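Local structure of intracellular serine protease (Bacillus licheniformis, 4ZOQ) at residues B[192-197]-B[218-223]; B[77-82]-B[103-108]; B[21-26]-B[31-36]. The protein cleaves lanthipeptide precursors in a sequence-specific way, and is probably a serine endopeptidase of the subtilase (S8) type. All coordinates share one frame; numbering follows the deposited sequence.

Contact 1 (B[192-197]-B[218-223])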
# COMPACT_ATOMS: atom_id res chain seq x y z
N LEU B 192 -1.00 -10.41 5.82
CA LEU B 192 0.36 -9.98 5.48
C LEU B 192 0.33 -9.09 4.23
O LEU B 192 -0.35 -9.42 3.26
CB LEU B 192 1.22 -11.21 5.24
CG LEU B 192 1.37 -12.16 6.43
CD1 LEU B 192 2.01 -13.42 5.96
CD2 LEU B 192 2.27 -11.53 7.44
N PRO B 193 1.12 -7.99 4.22
CA PRO B 193 2.17 -7.63 5.18
C PRO B 193 1.73 -6.79 6.37
O PRO B 193 2.58 -6.39 7.17
CB PRO B 193 3.13 -6.80 4.32
CG PRO B 193 2.20 -6.07 3.34
CD PRO B 193 1.07 -7.05 3.07
N SER B 194 0.44 -6.52 6.49
CA SER B 194 -0.06 -5.56 7.49
C SER B 194 0.27 -5.97 8.93
O SER B 194 0.41 -5.12 9.80
CB SER B 194 -1.57 -5.36 7.32
OG SER B 194 -2.30 -6.48 7.76
N ALA B 195 0.38 -7.28 9.18
CA ALA B 195 0.66 -7.76 10.53
C ALA B 195 2.13 -7.63 10.93
O ALA B 195 2.46 -7.73 12.10
CB ALA B 195 0.23 -9.19 10.66
N LEU B 196 3.01 -7.43 9.95
CA LEU B 196 4.46 -7.42 10.18
C LEU B 196 4.98 -6.26 11.00
O LEU B 196 4.47 -5.15 10.90
CB LEU B 196 5.21 -7.42 8.84
CG LEU B 196 5.02 -8.55 7.84
CD1 LEU B 196 5.68 -8.15 6.51
CD2 LEU B 196 5.61 -9.85 8.38
N LYS B 197 6.04 -6.50 11.75
CA LYS B 197 6.73 -5.42 12.40
C LYS B 197 7.36 -4.49 11.33
O LYS B 197 7.74 -4.96 10.24
CB LYS B 197 7.78 -5.98 13.35
CG LYS B 197 8.29 -5.00 14.37
CD LYS B 197 9.40 -5.65 15.21
CE LYS B 197 9.68 -4.85 16.47
NZ LYS B 197 10.31 -3.56 16.13
N GLY B 218 -7.80 -4.80 15.27
CA GLY B 218 -6.79 -5.57 15.98
C GLY B 218 -5.69 -4.69 16.54
O GLY B 218 -5.63 -3.51 16.23
N ARG B 219 -4.82 -5.28 17.35
CA ARG B 219 -3.74 -4.54 17.97
C ARG B 219 -2.76 -3.99 16.94
O ARG B 219 -2.03 -3.06 17.24
CB ARG B 219 -3.00 -5.42 18.99
CG ARG B 219 -3.91 -5.91 20.11
CD ARG B 219 -3.18 -6.70 21.18
NE ARG B 219 -4.09 -7.66 21.77
CZ ARG B 219 -4.25 -8.91 21.34
NH1 ARG B 219 -3.48 -9.39 20.38
NH2 ARG B 219 -5.14 -9.69 21.93
N GLU B 220 -2.73 -4.60 15.75
CA GLU B 220 -1.84 -4.19 14.67
C GLU B 220 -2.25 -2.87 14.02
O GLU B 220 -1.40 -2.21 13.45
CB GLU B 220 -1.73 -5.26 13.58
CG GLU B 220 -2.94 -5.36 12.67
CD GLU B 220 -2.73 -6.31 11.50
OE1 GLU B 220 -2.43 -7.51 11.75
OE2 GLU B 220 -2.88 -5.87 10.32
N ILE B 221 -3.54 -2.51 14.10
CA ILE B 221 -4.01 -1.27 13.49
C ILE B 221 -3.29 -0.09 14.13
O ILE B 221 -3.28 0.03 15.36
CB ILE B 221 -5.49 -1.03 13.70
CG1 ILE B 221 -6.35 -2.24 13.31
CG2 ILE B 221 -5.91 0.26 12.95
CD1 ILE B 221 -6.36 -2.57 11.87
N GLU B 222 -2.66 0.77 13.32
CA GLU B 222 -1.95 1.91 13.86
C GLU B 222 -2.63 3.22 13.58
O GLU B 222 -2.57 4.15 14.40
CB GLU B 222 -0.52 2.02 13.32
CG GLU B 222 0.38 1.00 13.92
CD GLU B 222 1.82 1.38 13.78
OE1 GLU B 222 2.14 2.51 14.20
OE2 GLU B 222 2.60 0.57 13.23
N PHE B 223 -3.24 3.29 12.40
CA PHE B 223 -3.94 4.49 12.00
C PHE B 223 -5.18 4.14 11.22
O PHE B 223 -5.38 3.03 10.76
CB PHE B 223 -3.08 5.39 11.14
CG PHE B 223 -1.86 5.90 11.79
CD1 PHE B 223 -1.92 6.91 12.74
CD2 PHE B 223 -0.60 5.41 11.41
CE1 PHE B 223 -0.79 7.40 13.32
CE2 PHE B 223 0.54 5.90 11.98
CZ PHE B 223 0.46 6.89 12.95
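Ser194 and Ala195 meet the carboxylate of Glu220, one residue to each oxygen. They sit in the middle of a type I turn that begins at Pro193, whose preceding peptide bond is cis, as at the equivalent proline of subtilisins. The chain leaves strand 189-192 through this cis bond, and the backbone bond from Leu196 N to Pro193 O closes the turn. Ser194 then offers its hydroxyl: OG lies 2.7 Å from OE2 of Glu220 in a hydrogen bond whose single proton could also go to His191 ND1. The small serine suits a buried place beside Ser171 and Ser201. Next, Ala195 brings its methyl up to the other oxygen, with CB 3.3 Å from Glu220 OE1, so a short apolar side chain flanks the acid.

Glu220 reaches across because CG stands between its backbone N and carbonyl carbon (chi1 76°) and the chain runs extended from there. It precedes strand 221-226, the outermost strand at that end of the subtilase sheet. Ser201 OG on the neighbouring strand also bonds to OE2, and if the Ser194 proton goes there too, two hydroxyls would probably favour the ionised form of the acid, and the bond would tie Ser194 and its turn to the sheet edge.

Contact 2 (B[77-82]-B[103-108])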
# COMPACT_ATOMS: atom_id res chain seq x y z
N LYS B 77 8.19 -6.73 -17.74
CA LYS B 77 8.25 -5.60 -18.65
C LYS B 77 8.04 -4.30 -17.84
O LYS B 77 7.55 -4.36 -16.71
CB LYS B 77 7.20 -5.84 -19.76
CG LYS B 77 6.61 -4.66 -20.51
CD LYS B 77 5.84 -5.16 -21.75
CE LYS B 77 5.10 -6.50 -21.54
NZ LYS B 77 3.77 -6.39 -20.86
N PRO B 78 8.44 -3.13 -18.39
CA PRO B 78 8.05 -1.89 -17.71
C PRO B 78 6.52 -1.73 -17.68
O PRO B 78 5.86 -2.27 -18.57
CB PRO B 78 8.74 -0.80 -18.54
CG PRO B 78 8.98 -1.43 -19.87
CD PRO B 78 9.26 -2.87 -19.58
N VAL B 79 5.98 -1.05 -16.67
CA VAL B 79 4.52 -0.85 -16.55
C VAL B 79 3.99 -0.11 -17.76
O VAL B 79 4.54 0.92 -18.16
CB VAL B 79 4.15 -0.06 -15.26
CG1 VAL B 79 2.69 0.39 -15.27
CG2 VAL B 79 4.45 -0.86 -14.00
N SER B 80 2.90 -0.62 -18.34
CA SER B 80 2.31 0.01 -19.51
C SER B 80 0.87 0.51 -19.28
O SER B 80 0.27 1.17 -20.15
CB SER B 80 2.32 -0.95 -20.70
OG SER B 80 1.62 -2.13 -20.37
N GLY B 81 0.29 0.15 -18.14
CA GLY B 81 -1.06 0.58 -17.82
C GLY B 81 -1.57 -0.09 -16.57
O GLY B 81 -0.80 -0.57 -15.75
N ASP B 82 -2.89 -0.12 -16.42
CA ASP B 82 -3.51 -0.68 -15.22
C ASP B 82 -4.81 -1.38 -15.60
O ASP B 82 -5.86 -0.74 -15.67
CB ASP B 82 -3.77 0.41 -14.19
CG ASP B 82 -4.39 -0.10 -12.91
OD1 ASP B 82 -4.49 -1.33 -12.72
OD2 ASP B 82 -4.82 0.74 -12.10
N ILE B 103 5.25 9.45 -7.90
CA ILE B 103 4.65 8.15 -7.62
C ILE B 103 5.23 7.11 -8.57
O ILE B 103 5.15 7.28 -9.78
CB ILE B 103 3.10 8.17 -7.76
CG1 ILE B 103 2.44 9.08 -6.72
CG2 ILE B 103 2.52 6.78 -7.64
CD1 ILE B 103 0.97 9.42 -7.05
N THR B 104 5.78 6.03 -8.05
CA THR B 104 6.34 4.99 -8.91
C THR B 104 5.58 3.68 -8.78
O THR B 104 5.55 3.08 -7.71
CB THR B 104 7.81 4.69 -8.56
OG1 THR B 104 8.55 5.90 -8.42
CG2 THR B 104 8.42 3.79 -9.62
N PRO B 105 5.02 3.19 -9.90
CA PRO B 105 4.24 1.94 -9.88
C PRO B 105 5.15 0.71 -9.88
O PRO B 105 6.03 0.61 -10.74
CB PRO B 105 3.42 2.01 -11.17
CG PRO B 105 4.29 2.82 -12.12
CD PRO B 105 5.10 3.78 -11.25
N TYR B 106 4.97 -0.18 -8.90
CA TYR B 106 5.56 -1.51 -8.90
C TYR B 106 4.44 -2.51 -9.04
O TYR B 106 3.82 -2.89 -8.03
CB TYR B 106 6.35 -1.78 -7.62
CG TYR B 106 7.63 -0.97 -7.49
CD1 TYR B 106 7.58 0.40 -7.23
CD2 TYR B 106 8.86 -1.57 -7.64
CE1 TYR B 106 8.73 1.14 -7.10
CE2 TYR B 106 10.04 -0.83 -7.51
CZ TYR B 106 9.96 0.52 -7.24
OH TYR B 106 11.11 1.26 -7.12
N GLN B 107 4.19 -2.94 -10.28
CA GLN B 107 3.04 -3.78 -10.61
C GLN B 107 3.25 -5.24 -10.23
O GLN B 107 4.02 -5.97 -10.86
CB GLN B 107 2.72 -3.68 -12.11
CG GLN B 107 1.53 -4.54 -12.51
CD GLN B 107 0.98 -4.17 -13.88
OE1 GLN B 107 1.54 -3.35 -14.58
NE2 GLN B 107 -0.16 -4.74 -14.23
N VAL B 108 2.57 -5.66 -9.17
CA VAL B 108 2.68 -7.04 -8.70
C VAL B 108 1.33 -7.74 -8.69
O VAL B 108 1.23 -8.89 -8.30
CB VAL B 108 3.30 -7.09 -7.31
CG1 VAL B 108 4.65 -6.41 -7.31
CG2 VAL B 108 2.37 -6.41 -6.30
O HOH W 1 1.30 -2.88 -17.22
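Gln107 OE1 and the backbone of Ser80 and Gly81 converge on one water, which joins the loop after a small beta-hairpin to a strand of the mainly parallel subtilase sheet. The water gives a proton to Gln107 OE1 at 2.7 Å and takes one from Ser80 N at 3.0 Å; a further bond from the water to Gly81 O, at 3.5 Å, is weak. A glutamine fits here because it is long enough to reach from the face of the strand to the loop and ends in a carbonyl that a water can approach. Its CG is anti to the backbone N (chi1 -180°) and the chain continues extended, which carries the amide out toward the loop.

Beside the water the contact is apolar. Val79, buried and directed at the strand, places CG2 over two residues that share one face of it, Pro105 and Gln107. The branched apolar chain of valine suits this buried place against the proline ring and the CB of the glutamine. On the reverse face of the strand Tyr106 packs against helix 116-128.

Gly81 has an almost fully extended backbone, an unfavourable shape for residues with a side chain, and Asp82 follows with bonds to Ser52 OG, Gly85 N and Thr88 OG1. The contact lies near the probable catalytic residues: the side chain of Pro105 is about 7 Å from that of Asp51, and the side chain of Gln107 about 9 Å from that of His86. In the apolar patch, Val79 CG2 lies 3.8 Å from Gln107 CB and 4.1 Å from Pro105 CG.

Contact 3 (B[21-26]-B[31-36])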
# COMPACT_ATOMS: atom_id res chain seq x y z
N GLU B 21 -18.31 17.19 -3.92
CA GLU B 21 -19.07 16.54 -2.85
C GLU B 21 -18.49 15.17 -2.45
O GLU B 21 -18.59 14.76 -1.30
CB GLU B 21 -20.53 16.39 -3.27
CG GLU B 21 -21.30 17.66 -3.17
CD GLU B 21 -21.25 18.23 -1.77
OE1 GLU B 21 -21.54 17.48 -0.80
OE2 GLU B 21 -20.89 19.42 -1.66
N TYR B 22 -17.94 14.45 -3.43
CA TYR B 22 -17.43 13.09 -3.23
C TYR B 22 -15.97 13.09 -2.78
O TYR B 22 -15.39 12.03 -2.50
CB TYR B 22 -17.58 12.28 -4.53
CG TYR B 22 -18.98 12.35 -5.12
CD1 TYR B 22 -20.07 11.76 -4.47
CD2 TYR B 22 -19.21 12.98 -6.33
CE1 TYR B 22 -21.34 11.83 -5.01
CE2 TYR B 22 -20.46 13.04 -6.88
CZ TYR B 22 -21.53 12.48 -6.22
OH TYR B 22 -22.79 12.56 -6.79
N LEU B 23 -15.40 14.28 -2.71
CA LEU B 23 -14.04 14.47 -2.26
C LEU B 23 -14.02 15.03 -0.83
O LEU B 23 -13.04 15.65 -0.40
CB LEU B 23 -13.28 15.40 -3.21
CG LEU B 23 -12.73 14.75 -4.50
CD1 LEU B 23 -12.46 15.79 -5.58
CD2 LEU B 23 -11.45 13.99 -4.21
N TRP B 24 -15.13 14.81 -0.11
CA TRP B 24 -15.27 15.22 1.29
C TRP B 24 -14.09 14.74 2.11
O TRP B 24 -13.60 15.49 2.97
CB TRP B 24 -16.58 14.69 1.91
CG TRP B 24 -16.69 13.19 1.89
CD1 TRP B 24 -17.30 12.42 0.93
CD2 TRP B 24 -16.17 12.28 2.87
NE1 TRP B 24 -17.21 11.09 1.27
CE2 TRP B 24 -16.51 10.97 2.44
CE3 TRP B 24 -15.46 12.44 4.06
CZ2 TRP B 24 -16.15 9.84 3.17
CZ3 TRP B 24 -15.07 11.31 4.77
CH2 TRP B 24 -15.43 10.02 4.32
N PHE B 25 -13.62 13.51 1.84
CA PHE B 25 -12.46 12.96 2.55
C PHE B 25 -11.20 13.82 2.28
O PHE B 25 -10.37 14.02 3.17
CB PHE B 25 -12.21 11.49 2.17
CG PHE B 25 -11.64 11.30 0.79
CD1 PHE B 25 -12.47 11.21 -0.32
CD2 PHE B 25 -10.26 11.25 0.59
CE1 PHE B 25 -11.94 11.07 -1.59
CE2 PHE B 25 -9.72 11.11 -0.68
CZ PHE B 25 -10.56 11.03 -1.77
N ALA B 26 -11.05 14.32 1.05
CA ALA B 26 -9.85 15.10 0.70
C ALA B 26 -9.90 16.48 1.34
O ALA B 26 -8.90 16.96 1.88
CB ALA B 26 -9.68 15.21 -0.82
N ASP B 31 -7.72 20.30 4.97
CA ASP B 31 -8.39 21.48 5.48
C ASP B 31 -8.93 22.34 4.31
O ASP B 31 -8.51 23.49 4.10
CB ASP B 31 -7.47 22.32 6.38
CG ASP B 31 -8.23 23.42 7.15
OD1 ASP B 31 -9.49 23.36 7.21
OD2 ASP B 31 -7.57 24.33 7.71
N SER B 32 -9.83 21.75 3.53
CA SER B 32 -10.35 22.37 2.31
C SER B 32 -9.23 22.83 1.38
O SER B 32 -9.27 23.94 0.88
CB SER B 32 -11.28 23.54 2.65
OG SER B 32 -12.43 23.04 3.32
N TYR B 33 -8.22 21.98 1.20
CA TYR B 33 -7.11 22.19 0.25
C TYR B 33 -6.18 23.34 0.64
O TYR B 33 -5.38 23.79 -0.17
CB TYR B 33 -7.68 22.40 -1.16
CG TYR B 33 -8.66 21.30 -1.43
CD1 TYR B 33 -8.23 20.00 -1.68
CD2 TYR B 33 -10.04 21.54 -1.36
CE1 TYR B 33 -9.13 18.98 -1.87
CE2 TYR B 33 -10.95 20.52 -1.54
CZ TYR B 33 -10.49 19.24 -1.80
OH TYR B 33 -11.37 18.23 -1.99
N ARG B 34 -6.23 23.78 1.89
CA ARG B 34 -5.29 24.79 2.34
C ARG B 34 -3.86 24.26 2.40
O ARG B 34 -2.91 25.02 2.23
CB ARG B 34 -5.70 25.31 3.70
CG ARG B 34 -6.81 26.31 3.62
CD ARG B 34 -7.32 26.69 5.01
NE ARG B 34 -8.42 27.64 4.88
CZ ARG B 34 -9.69 27.30 4.75
NH1 ARG B 34 -10.05 26.02 4.71
NH2 ARG B 34 -10.61 28.26 4.63
N THR B 35 -3.71 22.95 2.62
CA THR B 35 -2.39 22.34 2.70
C THR B 35 -1.61 22.48 1.38
O THR B 35 -0.38 22.47 1.41
CB THR B 35 -2.47 20.82 3.09
OG1 THR B 35 -3.15 20.06 2.08
CG2 THR B 35 -3.16 20.64 4.42
N TYR B 36 -2.32 22.67 0.26
CA TYR B 36 -1.64 22.85 -1.03
C TYR B 36 -0.74 24.06 -1.02
O TYR B 36 0.23 24.11 -1.76
CB TYR B 36 -2.62 23.00 -2.19
CG TYR B 36 -3.42 21.77 -2.55
CD1 TYR B 36 -3.16 20.53 -1.95
CD2 TYR B 36 -4.47 21.85 -3.44
CE1 TYR B 36 -3.92 19.41 -2.27
CE2 TYR B 36 -5.24 20.74 -3.76
CZ TYR B 36 -4.96 19.52 -3.17
OH TYR B 36 -5.72 18.42 -3.50
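The Tyr33 ring meets Ala26 obliquely: CE1 is 4.0 Å from Ala26 CB, and the phenolic OH lies 3.7 Å from the same methyl. The Phe25 ring has Ala26 CB over one face, 4.1 Å above its plane and displaced toward the rim, so the alanine methyl serves two aromatic rings. Trp24 carries Phe25 CB over one face, while Glu21 O lies at its edge in the ring plane. A side chain as small as alanine suits a position where the helix, Tyr33 and Ile96 of helix 86-97 come together.

Tyr33 arrives with CG anti to its carbonyl carbon (chi1 -49°), which swings the ring back along the helix until OH comes 3.6 Å from Leu23 CB. Leu23 is the N-cap residue of helix 24-30, and its aliphatic chain turns to Ile96, Pro9 and Trp11. A long, flat tyrosine suits its place because it can span from the turn after the short helix to the N-terminal end, packing its ring on the alanine methyl there; Pro9 also touches it.

Tyr33 is part of a turn that is itself bonded. Asp31 O accepts two donors from opposite faces of its carbonyl plane: Arg34 N at 3.2 Å, which closes the turn, and Arg34 NH1 at 3.0 Å, well above the plane (52° out of it). A long salt bridge from NH1 to Asp31 OD1 adds to this, so arginine suits the end of the turn by reaching back to both groups. Thr30 OG1 bonds to Ala26 O and to Tyr33 N, bridging helix and turn. Positive phi runs from Asp31 through Tyr33, combining a Schellman motif that ends helix 24-30 with a type I' turn that folds the chain back on it.

From the N terminus, contact 3 comes first: residues 31-36 fold back on 21-26 around the single short helix 24-30. Contact 2 follows, closing the chain around helix 86-97 and pinning the hairpin loop to strand 102-110. Contact 1 is last, its 20 intervening residues including strand 200-205. The three lie in series, with none nested or crossing. Contacts 1 and 2 reach the same sheet near its two ends, on edge strand 221-226 and on strand 102-110 next to the other edge. Contact 3, across the chain's centre from contact 1, packs on helix 86-97, the helix that contact 2 encloses.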